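PDB 3MMH: methionine-R-sulfoxide reductase from Neisseria meningitidis, which reduces free methionine-R-sulfoxide to methionine, binding the oxidised amino acid in a pocket of its GAF domain. Local coordinates for residues Ala3-Ser7 with Val42-Ala46; Val26-Trp32 with Ile155-Phe160; Leu36-Ala40 with Val52-Leu56; Asp58-Leu64 with Thr76-Phe80. All blocks are in the same frame, centred on the assembly; numbering follows the deposited sequence. Where two conformers were deposited one is given.

Interaction 1: residues Ala3-Ser7 with Val42-Ala46; sequences ALHFS and VLKEA
Leu4 and Phe6, on an extended N-terminal segment, send their side chains onto one side of helix 32-47, where Val42, Glu45 and Ala46 receive them. Most of the contact is apolar. In Leu4 the CG lies beside the backbone N (chi1 -55°), a rotation that carries Leu4 CD1 to 3.8 Å from Val42 CG2. The Phe6 ring leans obliquely on the small methyl of Ala46, Phe6 CE1 lying 3.4 Å from Ala46 CB; a one-carbon side chain suits a place where an aromatic ring comes so near the helix. Val42 CG1 lies at 4.2 Å from the same Phe6 CE1. Around these groups, Val18 of helix 11-27 and Leu73 of the second subunit add further apolar cover.

The second kind of contact is van der Waals packing of a carboxylate against the ring, joined by a water bridge. The extended chain of Glu45 crosses the Phe6 side chain at about a right angle. Glu45 CD comes within 3.5 Å of Phe6 CE2, the carboxylate turned 49° from the ring plane. One water donates to Glu45 OE2 at 3.1 Å and, weakly, to the carbonyl oxygen of Leu4. Glu45 also belongs to a magnesium site.

No direct hydrogen bond joins the two segments. The N-terminal segment is therefore held to this helix mainly by hydrophobic burial and van der Waals contact, leaving the carboxylate turned to water and near a bound magnesium ion.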
loop_
_atom_site.group_PDB
_atom_site.type_symbol
_atom_site.label_atom_id
_atom_site.label_comp_id
_atom_site.label_asym_id
_atom_site.label_seq_id
_atom_site.Cartn_x
_atom_site.Cartn_y
_atom_site.Cartn_z
ATOM N N ALA A 3 10.334 13.928 -5.368
ATOM C CA ALA A 3 11.016 13.981 -4.043
ATOM C C ALA A 3 10.522 15.039 -3.063
ATOM O O ALA A 3 10.502 16.235 -3.346
ATOM C CB ALA A 3 12.529 14.112 -4.171
ATOM N N LEU A 4 10.257 14.585 -1.875
ATOM C CA LEU A 4 9.432 15.309 -0.971
ATOM C C LEU A 4 10.192 16.091 0.030
ATOM O O LEU A 4 11.272 15.694 0.458
ATOM C CB LEU A 4 8.598 14.343 -0.218
ATOM C CG LEU A 4 7.759 13.375 -0.958
ATOM C CD1 LEU A 4 7.381 12.119 -0.128
ATOM C CD2 LEU A 4 6.529 14.081 -1.460
ATOM N N HIS A 5 9.634 17.231 0.426
ATOM C CA HIS A 5 10.169 17.995 1.548
ATOM C C HIS A 5 9.132 18.148 2.655
ATOM O O HIS A 5 8.052 18.696 2.436
ATOM C CB HIS A 5 10.648 19.371 1.079
ATOM C CG HIS A 5 9.573 20.201 0.448
ATOM N ND1 HIS A 5 8.675 20.941 1.186
ATOM C CD2 HIS A 5 9.255 20.409 -0.852
ATOM C CE1 HIS A 5 7.849 21.569 0.368
ATOM N NE2 HIS A 5 8.179 21.263 -0.874
ATOM N N PHE A 6 9.470 17.661 3.845
ATOM C CA PHE A 6 8.763 18.049 5.060
ATOM C C PHE A 6 9.687 18.789 6.022
ATOM O O PHE A 6 10.582 18.192 6.622
ATOM C CB PHE A 6 8.164 16.821 5.747
ATOM C CG PHE A 6 7.883 15.679 4.812
ATOM C CD1 PHE A 6 6.602 15.455 4.337
ATOM C CD2 PHE A 6 8.901 14.832 4.407
ATOM C CE1 PHE A 6 6.341 14.406 3.476
ATOM C CE2 PHE A 6 8.646 13.781 3.546
ATOM C CZ PHE A 6 7.363 13.568 3.080
ATOM N N SER A 7 9.466 20.092 6.164
ATOM C CA SER A 7 10.090 20.862 7.232
ATOM C C SER A 7 9.121 21.051 8.395
ATOM O O SER A 7 9.485 20.862 9.557
ATOM C CB SER A 7 10.542 22.227 6.708
ATOM O OG SER A 7 9.466 22.924 6.103
ATOM N N VAL A 42 3.057 9.135 1.182
ATOM C CA VAL A 42 3.375 10.524 1.554
ATOM C C VAL A 42 2.794 10.866 2.939
ATOM O O VAL A 42 3.488 11.429 3.796
ATOM C CB VAL A 42 2.958 11.527 0.516
ATOM C CG1 VAL A 42 3.256 12.941 0.999
ATOM C CG2 VAL A 42 3.680 11.313 -0.780
ATOM N N LEU A 43 1.531 10.472 3.139
ATOM C CA LEU A 43 0.923 10.754 4.440
ATOM C C LEU A 43 1.624 10.030 5.583
ATOM O O LEU A 43 1.856 10.591 6.651
ATOM C CB LEU A 43 -0.548 10.425 4.406
ATOM C CG LEU A 43 -1.433 11.299 3.516
ATOM C CD1 LEU A 43 -2.833 10.676 3.424
ATOM C CD2 LEU A 43 -1.491 12.739 4.015
ATOM N N LYS A 44 1.982 8.747 5.343
ATOM C CA LYS A 44 2.680 7.998 6.382
ATOM C C LYS A 44 4.003 8.613 6.727
ATOM O O LYS A 44 4.379 8.758 7.901
ATOM C CB LYS A 44 2.883 6.563 5.932
ATOM C CG LYS A 44 3.397 5.605 6.995
ATOM C CD LYS A 44 2.308 5.177 8.055
ATOM C CE LYS A 44 2.686 4.039 8.937
ATOM N NZ LYS A 44 3.375 4.388 10.123
ATOM N N GLU A 45 4.788 9.014 5.721
ATOM C CA GLU A 45 6.111 9.601 5.937
ATOM C C GLU A 45 5.945 10.971 6.664
ATOM O O GLU A 45 6.685 11.277 7.603
ATOM C CB GLU A 45 6.915 9.771 4.632
ATOM C CG GLU A 45 8.253 10.283 4.882
ATOM C CD GLU A 45 9.225 10.310 3.740
ATOM O OE1 GLU A 45 8.851 10.046 2.628
ATOM O OE2 GLU A 45 10.418 10.624 3.965
ATOM N N ALA A 46 5.028 11.799 6.217
ATOM C CA ALA A 46 4.878 13.147 6.715
ATOM C C ALA A 46 4.349 13.134 8.151
ATOM O O ALA A 46 4.868 13.832 9.025
ATOM C CB ALA A 46 3.947 13.955 5.816
HETATM O O HOH W 1 11.745 12.992 2.482
#

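Interaction 2: residues Val26-Trp32 with Ile155-Phe160; sequences VADETDW and ILEKRF
The turn that leaves helix 11-27 runs past one side of helix 143-165, its backbone coming nearest where Trp32 faces Phe160, with CA atoms 6.0 Å apart, and where Thr30 faces Arg159. In this GAF domain the contact ties the connection between helices 11-27 and 32-47 to the C-terminal helix. Arg159 does the polar work. Its chain bends at chi2 and chi3, folding the guanidinium back over the turn while CG and CD slide along Val26. Arg159 NH2 then gives a nearly straight hydrogen bond of 2.9 Å to Glu29 O, which lies in the guanidinium plane although the donor stands above the carbonyl plane. Arg159 NE makes a weak, bent bond to Val26 O at 2.8 Å, and Ala27 O sits over one face of the group. Arginine suits the place because its several N-H groups can serve carbonyls that a turn exposes; with Thr30 and Asn35 it also belongs to a magnesium site. Glu29 points the other way: Glu29 OE2 accepts from Asp31 N at 2.8 Å through its anti lone pair, and OE1 meets Arg77 and Thr76 of the second subunit.

The other half centres on Trp32, a broad ring able to cover a whole helical turn. It reaches Leu156, where Trp32 CZ3 lies 3.3 Å from Leu156 O, and receives the edge of Phe160 in a T-shaped stack, planes 66° apart. Phe160 CB stands 3.7 Å from the centroid of the indole six-membered ring, only 12° from its normal.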
loop_
_atom_site.group_PDB
_atom_site.type_symbol
_atom_site.label_atom_id
_atom_site.label_comp_id
_atom_site.label_asym_id
_atom_site.label_seq_id
_atom_site.Cartn_x
_atom_site.Cartn_y
_atom_site.Cartn_z
ATOM N N VAL A 26 0.522 12.896 -7.865
ATOM C CA VAL A 26 -0.585 12.190 -8.456
ATOM C C VAL A 26 -1.006 12.720 -9.796
ATOM O O VAL A 26 -1.665 12.041 -10.565
ATOM C CB VAL A 26 -1.768 11.985 -7.486
ATOM C CG1 VAL A 26 -1.342 11.231 -6.234
ATOM C CG2 VAL A 26 -2.459 13.241 -7.176
ATOM N N ALA A 27 -0.594 13.960 -10.112
ATOM C CA ALA A 27 -0.851 14.550 -11.393
ATOM C C ALA A 27 -0.159 13.791 -12.526
ATOM O O ALA A 27 -0.603 13.818 -13.660
ATOM C CB ALA A 27 -0.429 16.011 -11.426
ATOM N N ASP A 28 0.924 13.097 -12.193
ATOM C CA ASP A 28 1.824 12.557 -13.203
ATOM C C ASP A 28 1.629 11.054 -13.377
ATOM O O ASP A 28 2.493 10.370 -13.927
ATOM C CB ASP A 28 3.278 12.849 -12.826
ATOM C CG ASP A 28 3.595 14.332 -12.832
ATOM O OD1 ASP A 28 2.825 15.104 -13.442
ATOM O OD2 ASP A 28 4.615 14.725 -12.227
ATOM N N GLU A 29 0.494 10.540 -12.910
ATOM C CA GLU A 29 0.143 9.109 -13.116
ATOM C C GLU A 29 -1.359 9.017 -13.239
ATOM O O GLU A 29 -2.079 9.799 -12.612
ATOM C CB GLU A 29 0.674 8.304 -11.953
ATOM C CG GLU A 29 0.324 6.825 -11.932
ATOM C CD GLU A 29 0.733 6.098 -13.207
ATOM O OE1 GLU A 29 1.947 6.058 -13.532
ATOM O OE2 GLU A 29 -0.176 5.616 -13.932
ATOM N N THR A 30 -1.818 8.129 -14.094
ATOM C CA THR A 30 -3.254 7.914 -14.243
ATOM C C THR A 30 -3.776 6.693 -13.485
ATOM O O THR A 30 -4.974 6.596 -13.238
ATOM C CB THR A 30 -3.638 7.776 -15.750
ATOM O OG1 THR A 30 -2.869 6.736 -16.308
ATOM C CG2 THR A 30 -3.360 9.085 -16.442
ATOM N N ASP A 31 -2.911 5.710 -13.203
ATOM C CA ASP A 31 -3.369 4.498 -12.523
ATOM C C ASP A 31 -3.829 4.856 -11.094
ATOM O O ASP A 31 -3.066 5.384 -10.288
ATOM C CB ASP A 31 -2.265 3.467 -12.512
ATOM C CG ASP A 31 -2.735 2.124 -11.957
ATOM O OD1 ASP A 31 -3.255 1.306 -12.740
ATOM O OD2 ASP A 31 -2.666 1.918 -10.729
ATOM N N TRP A 32 -5.078 4.488 -10.818
ATOM C CA TRP A 32 -5.729 4.856 -9.535
ATOM C C TRP A 32 -5.026 4.208 -8.359
ATOM O O TRP A 32 -4.713 4.868 -7.373
ATOM C CB TRP A 32 -7.224 4.457 -9.658
ATOM C CG TRP A 32 -8.081 4.681 -8.457
ATOM C CD1 TRP A 32 -8.943 3.807 -7.932
ATOM C CD2 TRP A 32 -8.282 5.930 -7.724
ATOM N NE1 TRP A 32 -9.692 4.382 -6.913
ATOM C CE2 TRP A 32 -9.295 5.671 -6.779
ATOM C CE3 TRP A 32 -7.695 7.204 -7.774
ATOM C CZ2 TRP A 32 -9.797 6.647 -5.904
ATOM C CZ3 TRP A 32 -8.161 8.115 -6.961
ATOM C CH2 TRP A 32 -9.205 7.860 -6.017
ATOM N N ILE A 155 -8.772 16.337 -4.419
ATOM C CA ILE A 155 -7.651 16.104 -5.313
ATOM C C ILE A 155 -7.677 14.698 -5.876
ATOM O O ILE A 155 -7.533 14.458 -7.072
ATOM C CB ILE A 155 -6.314 16.386 -4.574
ATOM C CG1 ILE A 155 -6.132 17.884 -4.326
ATOM C CG2 ILE A 155 -5.106 15.785 -5.283
ATOM C CD1 ILE A 155 -5.026 18.218 -3.263
ATOM N N LEU A 156 -7.948 13.702 -5.009
ATOM C CA LEU A 156 -7.967 12.314 -5.401
ATOM C C LEU A 156 -9.161 12.010 -6.301
ATOM O O LEU A 156 -9.022 11.266 -7.285
ATOM C CB LEU A 156 -7.909 11.410 -4.210
ATOM C CG LEU A 156 -6.631 11.449 -3.400
ATOM C CD1 LEU A 156 -6.796 10.624 -2.131
ATOM C CD2 LEU A 156 -5.456 10.892 -4.245
ATOM N N GLU A 157 -10.320 12.574 -6.006
ATOM C CA GLU A 157 -11.469 12.390 -6.843
ATOM C C GLU A 157 -11.175 12.746 -8.292
ATOM O O GLU A 157 -11.624 12.088 -9.252
ATOM C CB GLU A 157 -12.688 13.176 -6.310
ATOM C CG GLU A 157 -13.273 12.621 -5.037
ATOM C CD GLU A 157 -14.196 13.598 -4.304
ATOM O OE1 GLU A 157 -14.298 14.790 -4.688
ATOM O OE2 GLU A 157 -14.778 13.139 -3.328
ATOM N N LYS A 158 -10.477 13.857 -8.489
ATOM C CA LYS A 158 -10.109 14.279 -9.854
ATOM C C LYS A 158 -9.212 13.256 -10.521
ATOM O O LYS A 158 -9.313 13.028 -11.722
ATOM C CB LYS A 158 -9.508 15.679 -9.896
ATOM C CG LYS A 158 -10.593 16.709 -9.399
ATOM C CD LYS A 158 -10.053 18.083 -9.290
ATOM C CE LYS A 158 -11.146 18.988 -8.739
ATOM N NZ LYS A 158 -11.362 18.611 -7.283
ATOM N N ARG A 159 -8.311 12.644 -9.765
ATOM C CA ARG A 159 -7.470 11.570 -10.332
ATOM C C ARG A 159 -8.258 10.325 -10.649
ATOM O O ARG A 159 -7.938 9.625 -11.619
ATOM C CB ARG A 159 -6.266 11.232 -9.419
ATOM C CG ARG A 159 -5.367 12.430 -9.151
ATOM C CD ARG A 159 -5.014 13.255 -10.349
ATOM N NE ARG A 159 -4.331 12.486 -11.392
ATOM C CZ ARG A 159 -4.388 12.775 -12.664
ATOM N NH1 ARG A 159 -5.190 13.737 -13.105
ATOM N NH2 ARG A 159 -3.670 12.012 -13.519
ATOM N N PHE A 160 -9.293 10.016 -9.874
ATOM C CA PHE A 160 -10.167 8.868 -10.173
ATOM C C PHE A 160 -10.813 9.097 -11.521
ATOM O O PHE A 160 -10.860 8.256 -12.414
ATOM C CB PHE A 160 -11.190 8.616 -9.076
ATOM C CG PHE A 160 -12.129 7.523 -9.412
ATOM C CD1 PHE A 160 -11.756 6.213 -9.348
ATOM C CD2 PHE A 160 -13.390 7.822 -9.880
ATOM C CE1 PHE A 160 -12.617 5.227 -9.705
ATOM C CE2 PHE A 160 -14.306 6.759 -10.230
ATOM C CZ PHE A 160 -13.861 5.489 -10.106
#

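Interaction 3: residues Leu36-Ala40 with Val52-Leu56; sequences LANTA and VGFYL. With SME (methionine sulfoxide), chain C.
Leu36 and Phe54 form the centre of a helix-on-sheet contact in the GAF fold, where helix 32-47 packs on strand 51-58 of the antiparallel sheet. The two short segments run nearly antiparallel, at 152°, with their axes 8.1 Å apart. The CD2 methyl of Leu36 stands over the middle of the Phe54 ring, 4° from its normal, in a CH-pi contact. The ring also reaches the helix backbone, Phe54 CE2 lying 3.4 Å from Leu36 O, while Thr39 CG2 approaches its edge in the ring plane, 4.0 Å from Phe54 CZ. A phenylalanine suits this buried place because both its face and its rim can be packed with carbon. The tight part continues to Ala40 and Gly53, both small, which let the backbones approach to 5.3 Å between the CA atoms of Ala40 and Gly53. Ala40 CB there lies 3.8 Å from Val52 O.

At the Leu56 end the packing is looser. Leu36 CD1 and Leu56 CD1 meet tip to tip at 4.0 Å, Leu56 being partly exposed.

Strand alternation sends Tyr55 to the opposite side of the sheet from Phe54, into the methionine sulfoxide pocket. The Tyr55 hydroxyl is hydrogen-bonded to Cys75 O. With Tyr55 CG beside the backbone N (chi1 -71°) the ring reaches the ligand, Tyr55 OH lying 3.6 Å from methionine sulfoxide CG.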
loop_
_atom_site.group_PDB
_atom_site.type_symbol
_atom_site.label_atom_id
_atom_site.label_comp_id
_atom_site.label_asym_id
_atom_site.label_seq_id
_atom_site.Cartn_x
_atom_site.Cartn_y
_atom_site.Cartn_z
ATOM N N LEU A 36 -3.180 6.014 -5.181
ATOM C CA LEU A 36 -3.557 5.770 -3.787
ATOM C C LEU A 36 -2.368 5.311 -2.989
ATOM O O LEU A 36 -2.151 5.705 -1.832
ATOM C CB LEU A 36 -4.706 4.746 -3.692
ATOM C CG LEU A 36 -6.045 5.249 -4.296
ATOM C CD1 LEU A 36 -7.060 4.090 -4.222
ATOM C CD2 LEU A 36 -6.549 6.546 -3.700
ATOM N N ALA A 37 -1.572 4.408 -3.563
ATOM C CA ALA A 37 -0.396 3.861 -2.892
ATOM C C ALA A 37 0.600 4.941 -2.582
ATOM O O ALA A 37 1.141 5.056 -1.449
ATOM C CB ALA A 37 0.201 2.720 -3.706
ATOM N N ASN A 38 0.903 5.820 -3.541
ATOM C CA ASN A 38 1.860 6.894 -3.266
ATOM C C ASN A 38 1.241 7.939 -2.286
ATOM O O ASN A 38 1.987 8.503 -1.478
ATOM C CB ASN A 38 2.356 7.604 -4.544
ATOM C CG ASN A 38 3.607 6.961 -5.102
ATOM O OD1 ASN A 38 4.294 6.244 -4.257
ATOM N ND2 ASN A 38 3.867 7.058 -6.341
ATOM N N THR A 39 -0.054 8.180 -2.339
ATOM C CA THR A 39 -0.653 9.103 -1.381
ATOM C C THR A 39 -0.530 8.590 0.054
ATOM O O THR A 39 -0.155 9.312 0.958
ATOM C CB THR A 39 -2.154 9.360 -1.726
ATOM O OG1 THR A 39 -2.203 9.991 -3.037
ATOM C CG2 THR A 39 -2.809 10.293 -0.760
ATOM N N ALA A 40 -0.807 7.278 0.254
ATOM C CA ALA A 40 -0.618 6.687 1.550
ATOM C C ALA A 40 0.790 6.835 1.996
ATOM O O ALA A 40 1.115 7.099 3.176
ATOM C CB ALA A 40 -1.086 5.236 1.595
ATOM N N VAL A 52 -2.593 4.448 7.740
ATOM C CA VAL A 52 -3.229 5.382 6.825
ATOM C C VAL A 52 -3.406 4.720 5.452
ATOM O O VAL A 52 -2.447 4.130 4.941
ATOM C CB VAL A 52 -2.527 6.751 6.700
ATOM C CG1 VAL A 52 -1.058 6.611 6.325
ATOM C CG2 VAL A 52 -3.275 7.704 5.799
ATOM N N GLY A 53 -4.569 4.830 4.866
ATOM C CA GLY A 53 -4.821 4.179 3.612
ATOM C C GLY A 53 -6.221 4.259 3.162
ATOM O O GLY A 53 -6.986 5.159 3.622
ATOM N N PHE A 54 -6.626 3.380 2.277
ATOM C CA PHE A 54 -7.890 3.472 1.553
ATOM C C PHE A 54 -8.646 2.177 1.584
ATOM O O PHE A 54 -8.036 1.091 1.511
ATOM C CB PHE A 54 -7.645 3.898 0.115
ATOM C CG PHE A 54 -6.973 5.253 -0.004
ATOM C CD1 PHE A 54 -7.718 6.401 0.006
ATOM C CD2 PHE A 54 -5.584 5.363 0.015
ATOM C CE1 PHE A 54 -7.060 7.631 -0.059
ATOM C CE2 PHE A 54 -4.934 6.585 -0.067
ATOM C CZ PHE A 54 -5.722 7.717 -0.056
ATOM N N TYR A 55 -9.962 2.307 1.536
ATOM C CA TYR A 55 -10.868 1.235 1.141
ATOM C C TYR A 55 -11.700 1.725 -0.013
ATOM O O TYR A 55 -12.039 2.924 -0.065
ATOM C CB TYR A 55 -11.817 0.828 2.286
ATOM C CG TYR A 55 -11.217 0.090 3.426
ATOM C CD1 TYR A 55 -11.439 -1.292 3.562
ATOM C CD2 TYR A 55 -10.451 0.721 4.436
ATOM C CE1 TYR A 55 -10.883 -1.993 4.577
ATOM C CE2 TYR A 55 -9.887 0.013 5.476
ATOM C CZ TYR A 55 -10.081 -1.377 5.549
ATOM O OH TYR A 55 -9.502 -2.092 6.563
ATOM N N LEU A 56 -12.070 0.850 -0.907
ATOM C CA LEU A 56 -12.820 1.193 -2.130
ATOM C C LEU A 56 -14.138 0.429 -2.161
ATOM O O LEU A 56 -14.191 -0.742 -1.761
ATOM C CB LEU A 56 -12.002 0.933 -3.408
ATOM C CG LEU A 56 -10.742 1.792 -3.521
ATOM C CD1 LEU A 56 -9.901 1.317 -4.721
ATOM C CD2 LEU A 56 -11.025 3.299 -3.525
HETATM N N SME C . -11.490 1.301 12.295
HETATM C CA SME C . -12.161 1.130 10.985
HETATM C CB SME C . -11.732 -0.159 10.252
HETATM C CG SME C . -10.455 -0.046 9.402
HETATM S S SME C . -8.994 -0.140 10.355
HETATM O OE SME C . -8.884 0.574 11.613
HETATM C CE SME C . -7.801 0.115 9.109
HETATM C C SME C . -13.653 1.221 11.147
HETATM O O SME C . -14.343 1.193 10.118
HETATM O OXT SME C . -14.153 1.360 12.328
#

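Interaction 4: residues Asp58-Leu64 with Thr76-Phe80; sequences DTRSDEL and TRIPF. With SME (methionine sulfoxide), chain C.
A short antiparallel beta pairing joins Leu64 to Ile78 at the edge of the sheet, where strand 77-79, outermost within this chain, lies beside strand 63-70. Leu64 and Ile78 are a hydrogen-bonded pair: Leu64 N gives to Ile78 O at 2.8 Å, and Ile78 N returns a bond of 2.9 Å to Leu64 O. Glu63 and Pro79 form the adjoining non-hydrogen-bonded pair, a position where proline's missing N-H costs no bond across the strands. Beyond it, Phe80 N donates to Asp62 O at 3.1 Å.

On the Glu63 side a salt-bridge network gathers. Arg77 stretches its chain from CG to NE so that Arg77 NH1 reaches Glu63 OE1 at 3.0 Å, meeting that oxygen nearly end-on while the carboxylate and guanidinium planes stand 54° apart. The same Arg77 NH1 makes a longer, weak bridge to Asp58 OD2 at 3.5 Å. Arg77 NE pairs with Glu29 of the second subunit, so one guanidinium links the hairpin to the dimer partner. Asp58 OD1 also accepts from Arg60 N, forming an Asx turn.

The other face is apolar, with Leu64 CB 4.2 Å from Ile78 CB. The whole is a beta hairpin at the sheet edge, whose Ile78 helps line the methionine sulfoxide pocket, preceded by a tight turn with a G1 beta bulge in which Asp62 and Glu63 both face Asp58.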
loop_
_atom_site.group_PDB
_atom_site.type_symbol
_atom_site.label_atom_id
_atom_site.label_comp_id
_atom_site.label_asym_id
_atom_site.label_seq_id
_atom_site.Cartn_x
_atom_site.Cartn_y
_atom_site.Cartn_z
ATOM N N ASP A 58 -17.025 -1.827 -3.354
ATOM C CA ASP A 58 -17.347 -2.948 -4.207
ATOM C C ASP A 58 -18.829 -3.003 -4.355
ATOM O O ASP A 58 -19.530 -3.426 -3.433
ATOM C CB ASP A 58 -16.850 -4.265 -3.634
ATOM C CG ASP A 58 -17.095 -5.423 -4.541
ATOM O OD1 ASP A 58 -17.360 -5.285 -5.722
ATOM O OD2 ASP A 58 -17.072 -6.531 -4.006
ATOM N N THR A 59 -19.343 -2.558 -5.492
ATOM C CA THR A 59 -20.779 -2.596 -5.721
ATOM C C THR A 59 -21.345 -4.021 -5.837
ATOM O O THR A 59 -22.536 -4.240 -5.507
ATOM C CB THR A 59 -21.104 -1.768 -6.958
ATOM O OG1 THR A 59 -20.318 -2.242 -8.061
ATOM C CG2 THR A 59 -20.781 -0.270 -6.782
ATOM N N ARG A 60 -20.548 -5.040 -6.085
ATOM C CA ARG A 60 -21.170 -6.352 -6.174
ATOM C C ARG A 60 -21.656 -6.783 -4.746
ATOM O O ARG A 60 -22.678 -7.442 -4.601
ATOM C CB ARG A 60 -20.179 -7.330 -6.697
ATOM C CG ARG A 60 -19.846 -7.167 -8.143
ATOM C CD ARG A 60 -18.747 -8.155 -8.606
ATOM N NE ARG A 60 -19.221 -9.538 -8.803
ATOM C CZ ARG A 60 -18.419 -10.566 -9.100
ATOM N NH1 ARG A 60 -17.119 -10.367 -9.237
ATOM N NH2 ARG A 60 -18.894 -11.788 -9.247
ATOM N N SER A 61 -20.893 -6.453 -3.688
ATOM C CA SER A 61 -21.070 -6.977 -2.347
ATOM C C SER A 61 -21.527 -5.919 -1.343
ATOM O O SER A 61 -21.799 -6.240 -0.192
ATOM C CB SER A 61 -19.729 -7.616 -1.911
ATOM O OG SER A 61 -18.791 -6.648 -1.669
ATOM N N ASP A 62 -21.648 -4.640 -1.749
ATOM C CA ASP A 62 -21.957 -3.528 -0.831
ATOM C C ASP A 62 -21.017 -3.532 0.373
ATOM O O ASP A 62 -21.416 -3.344 1.560
ATOM C CB ASP A 62 -23.378 -3.519 -0.375
ATOM C CG ASP A 62 -24.303 -3.346 -1.530
ATOM O OD1 ASP A 62 -23.997 -2.484 -2.392
ATOM O OD2 ASP A 62 -25.295 -4.082 -1.583
ATOM N N GLU A 63 -19.734 -3.686 0.038
ATOM C CA GLU A 63 -18.691 -3.613 1.044
ATOM C C GLU A 63 -17.586 -2.681 0.580
ATOM O O GLU A 63 -17.326 -2.546 -0.628
ATOM C CB GLU A 63 -18.056 -5.018 1.257
ATOM C CG GLU A 63 -18.979 -6.036 1.852
ATOM C CD GLU A 63 -18.519 -7.432 1.858
ATOM O OE1 GLU A 63 -17.750 -7.858 1.037
ATOM O OE2 GLU A 63 -19.104 -8.191 2.653
ATOM N N LEU A 64 -16.888 -2.102 1.550
ATOM C CA LEU A 64 -15.605 -1.454 1.343
ATOM C C LEU A 64 -14.536 -2.553 1.321
ATOM O O LEU A 64 -14.527 -3.411 2.211
ATOM C CB LEU A 64 -15.343 -0.487 2.447
ATOM C CG LEU A 64 -16.156 0.829 2.417
ATOM C CD1 LEU A 64 -16.108 1.572 3.718
ATOM C CD2 LEU A 64 -15.674 1.730 1.238
ATOM N N THR A 76 -10.002 -6.889 5.446
ATOM C CA THR A 76 -10.144 -6.668 4.025
ATOM C C THR A 76 -11.473 -6.126 3.575
ATOM O O THR A 76 -11.526 -5.555 2.519
ATOM C CB THR A 76 -9.706 -7.841 3.158
ATOM O OG1 THR A 76 -10.630 -8.904 3.386
ATOM C CG2 THR A 76 -8.251 -8.275 3.468
ATOM N N ARG A 77 -12.490 -6.308 4.389
ATOM C CA ARG A 77 -13.859 -5.997 4.055
ATOM C C ARG A 77 -14.611 -5.344 5.169
ATOM O O ARG A 77 -14.593 -5.814 6.228
ATOM C CB ARG A 77 -14.617 -7.238 3.548
ATOM C CG ARG A 77 -14.147 -7.623 2.154
ATOM C CD ARG A 77 -14.739 -8.810 1.524
ATOM N NE ARG A 77 -14.119 -8.948 0.197
ATOM C CZ ARG A 77 -14.568 -8.541 -0.987
ATOM N NH1 ARG A 77 -15.725 -7.931 -1.111
ATOM N NH2 ARG A 77 -13.841 -8.794 -2.064
ATOM N N ILE A 78 -15.280 -4.240 4.886
ATOM C CA ILE A 78 -16.127 -3.524 5.860
ATOM C C ILE A 78 -17.525 -3.356 5.205
ATOM O O ILE A 78 -17.657 -2.679 4.202
ATOM C CB ILE A 78 -15.508 -2.165 6.270
ATOM C CG1 ILE A 78 -14.118 -2.374 6.912
ATOM C CG2 ILE A 78 -16.422 -1.468 7.289
ATOM C CD1 ILE A 78 -13.388 -1.109 7.129
ATOM N N PRO A 79 -18.555 -3.944 5.799
ATOM C CA PRO A 79 -19.884 -3.768 5.256
ATOM C C PRO A 79 -20.347 -2.310 5.264
ATOM O O PRO A 79 -20.073 -1.576 6.227
ATOM C CB PRO A 79 -20.770 -4.643 6.139
ATOM C CG PRO A 79 -19.849 -5.580 6.776
ATOM C CD PRO A 79 -18.558 -4.872 6.946
ATOM N N PHE A 80 -21.216 -1.977 4.290
ATOM C CA PHE A 80 -21.920 -0.692 4.343
ATOM C C PHE A 80 -22.505 -0.464 5.741
ATOM O O PHE A 80 -23.165 -1.339 6.277
ATOM C CB PHE A 80 -23.085 -0.704 3.330
ATOM C CG PHE A 80 -23.896 0.533 3.336
ATOM C CD1 PHE A 80 -23.454 1.654 2.702
ATOM C CD2 PHE A 80 -25.082 0.603 4.064
ATOM C CE1 PHE A 80 -24.167 2.803 2.725
ATOM C CE2 PHE A 80 -25.794 1.766 4.145
ATOM C CZ PHE A 80 -25.370 2.901 3.479
HETATM N N SME C . -11.490 1.301 12.295
HETATM C CA SME C . -12.161 1.130 10.985
HETATM C CB SME C . -11.732 -0.159 10.252
HETATM C CG SME C . -10.455 -0.046 9.402
HETATM S S SME C . -8.994 -0.140 10.355
HETATM O OE SME C . -8.884 0.574 11.613
HETATM C CE SME C . -7.801 0.115 9.109
HETATM C C SME C . -13.653 1.221 11.147
HETATM O O SME C . -14.343 1.193 10.118
HETATM O OXT SME C . -14.153 1.360 12.328
#

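In the fold
Helix 32-47 and the sheet tie the four contacts together. Interactions 1 and 3 both use that helix, their centres about 15 Å apart, and meet where Leu43 packs on Val52. Interactions 2 and 3 have centres about 12 Å apart, and interaction 2 adds helices 11-27 and 143-165 on the same side of the sheet; its segments enclose those of interactions 3 and 4 along the chain. Interaction 4 follows interaction 3 in sequence, through the neighbouring strands 51-58 and 63-70, and both reach methionine sulfoxide. The centres of interactions 4 and 1 are about 31 Å apart, across the chain's centre. The helical layer thus backs the sheet whose other face binds the substrate, and all four contacts touch the second subunit.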